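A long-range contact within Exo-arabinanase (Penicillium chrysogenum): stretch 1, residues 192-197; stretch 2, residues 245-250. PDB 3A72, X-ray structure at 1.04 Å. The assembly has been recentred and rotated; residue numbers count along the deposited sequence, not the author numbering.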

# COMPACT_ATOMS: atom_id res chain seq x y z
N VAL A 192 -9.56 -12.52 -13.01
CA VAL A 192 -9.38 -12.45 -11.57
C VAL A 192 -8.93 -13.79 -11.02
O VAL A 192 -9.59 -14.82 -11.24
CB VAL A 192 -10.72 -11.98 -10.89
CG1 VAL A 192 -10.56 -11.96 -9.39
CG2 VAL A 192 -11.09 -10.62 -11.47
N VAL A 193 -7.87 -13.81 -10.25
CA VAL A 193 -7.33 -14.98 -9.55
C VAL A 193 -7.53 -14.78 -8.07
O VAL A 193 -7.06 -13.80 -7.51
CB VAL A 193 -5.84 -15.18 -9.90
CG1 VAL A 193 -5.28 -16.36 -9.13
CG2 VAL A 193 -5.69 -15.39 -11.38
N GLU A 194 -8.23 -15.72 -7.42
CA GLU A 194 -8.40 -15.64 -5.97
C GLU A 194 -7.12 -16.04 -5.25
O GLU A 194 -6.57 -17.11 -5.50
CB GLU A 194 -9.54 -16.56 -5.53
CG GLU A 194 -10.85 -16.22 -6.18
CD GLU A 194 -11.48 -15.01 -5.60
OE1 GLU A 194 -11.22 -14.51 -4.50
OE2 GLU A 194 -12.46 -14.54 -6.26
N ASP A 195 -6.64 -15.20 -4.39
CA ASP A 195 -5.42 -15.45 -3.63
C ASP A 195 -5.71 -15.88 -2.19
O ASP A 195 -5.12 -16.85 -1.71
CB ASP A 195 -4.55 -14.19 -3.66
CG ASP A 195 -3.90 -13.96 -4.98
OD1 ASP A 195 -3.65 -14.94 -5.73
OD2 ASP A 195 -3.58 -12.76 -5.27
N VAL A 196 -6.57 -15.12 -1.51
CA VAL A 196 -6.85 -15.39 -0.12
C VAL A 196 -8.38 -15.42 0.06
O VAL A 196 -9.06 -14.39 -0.12
CB VAL A 196 -6.21 -14.39 0.85
CG1 VAL A 196 -6.63 -14.71 2.28
CG2 VAL A 196 -4.70 -14.40 0.70
N THR A 197 -8.90 -16.60 0.36
CA THR A 197 -10.29 -16.83 0.68
C THR A 197 -10.37 -17.69 1.93
O THR A 197 -9.49 -18.53 2.16
CB THR A 197 -11.07 -17.52 -0.45
OG1 THR A 197 -10.67 -18.85 -0.55
CG2 THR A 197 -10.83 -16.85 -1.81
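Stretch 2 245-250: PENIAS

Two segments far apart in sequence can pack closely without exchanging a single direct hydrogen bond, and the meeting of residues 192-197 with residues 245-250 in this exo-arabinanase is a compact example. Stretch 1 carries a strand from Val193 to Val196. Stretch 2 has no regular helix or strand; its residues take phi/psi values in or near the helical region, except Asn247, which is extended (-125/94). The touching parts run obliquely but in the same general sense, their end-to-end directions 46° apart. Their CA atoms come nearest at Asp195 and Ala249, 4.5 Å apart, and together the two stretches bury a modest 210 Å².

Val192 lies out of reach of stretch 2, and the contact begins lightly at Val193. Its CA-to-CB bond points toward stretch 2, and CG1 of Val193 stops 4.5 Å from O of Glu246. At Glu194 the CA-to-CB bond points sideways and the end of the side chain leads away; the contact is made by the backbone, where O of Glu194 lies 3.7 Å from CB of Ala249.

Asp195 is the centre of the arrangement. Its phi/psi of -102/-50 departs from the extended values of the residues before and after it, a local irregularity within the strand. CB of Asp195 packs 3.8 Å from CB of Ile248, while O of Asp195 approaches CA of Ala249 to 3.1 Å in a CA-H...O contact with an angle of 130° at the hydrogen. The same oxygen is 3.4 Å from N of Ala249, but the angle is too poor for a hydrogen bond. The polar link is instead made through water 1, which donates to OD1 of Asp195 at 2.7 Å and accepts from N of Ile248 at 2.8 Å. A single solvent molecule thus joins a side-chain carboxylate of the strand to the backbone of the loop.

Val196 adds a small apolar contact, with its CG2 4.1 Å from CG2 of Ile248, so that Ile248 meets two successive residues of the strand. By Thr197 the contact has ended. On the loop, the CA-to-CB bond of Ser250 points away from stretch 1, and its OG donates a 2.9 Å hydrogen bond to OD1 of Asn247, a link within stretch 2 that spans the two residues packed against Asp195. The general lesson is that close packing and one well-placed water can join segments where direct hydrogen bonds are absent.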

# COMPACT_ATOMS: atom_id res chain seq x y z
N PRO A 245 4.91 -15.33 -7.33
CA PRO A 245 4.08 -14.23 -6.84
C PRO A 245 2.65 -14.27 -7.39
O PRO A 245 1.80 -13.51 -6.94
CB PRO A 245 4.85 -12.99 -7.31
CG PRO A 245 5.51 -13.46 -8.58
CD PRO A 245 5.94 -14.89 -8.30
N GLU A 246 2.37 -15.13 -8.34
CA GLU A 246 1.02 -15.35 -8.85
C GLU A 246 0.30 -16.53 -8.15
O GLU A 246 -0.87 -16.76 -8.51
CB GLU A 246 1.04 -15.57 -10.36
CG GLU A 246 1.42 -14.32 -11.12
CD GLU A 246 1.44 -14.49 -12.63
OE1 GLU A 246 0.48 -15.08 -13.17
OE2 GLU A 246 2.37 -13.97 -13.26
N ASN A 247 0.97 -17.22 -7.25
CA ASN A 247 0.36 -18.34 -6.57
C ASN A 247 0.46 -18.13 -5.08
O ASN A 247 1.49 -18.45 -4.43
CB ASN A 247 1.02 -19.67 -7.00
CG ASN A 247 0.33 -20.86 -6.35
OD1 ASN A 247 -0.62 -20.73 -5.56
ND2 ASN A 247 0.78 -22.06 -6.73
N ILE A 248 -0.59 -17.56 -4.55
CA ILE A 248 -0.72 -17.24 -3.11
C ILE A 248 -1.70 -18.21 -2.42
O ILE A 248 -1.52 -18.54 -1.23
CB ILE A 248 -1.20 -15.78 -2.94
CG1 ILE A 248 -0.26 -14.80 -3.69
CG2 ILE A 248 -1.39 -15.39 -1.51
CD1 ILE A 248 1.20 -14.81 -3.19
N ALA A 249 -2.71 -18.70 -3.15
CA ALA A 249 -3.78 -19.48 -2.54
C ALA A 249 -3.28 -20.79 -1.97
O ALA A 249 -3.90 -21.36 -1.04
CB ALA A 249 -4.87 -19.71 -3.55
N SER A 250 -2.21 -21.35 -2.50
CA SER A 250 -1.70 -22.64 -2.03
C SER A 250 -0.83 -22.50 -0.79
O SER A 250 -0.45 -23.50 -0.22
CB SER A 250 -0.95 -23.33 -3.15
OG SER A 250 0.23 -22.64 -3.50
O HOH W 1 -3.13 -17.54 -5.78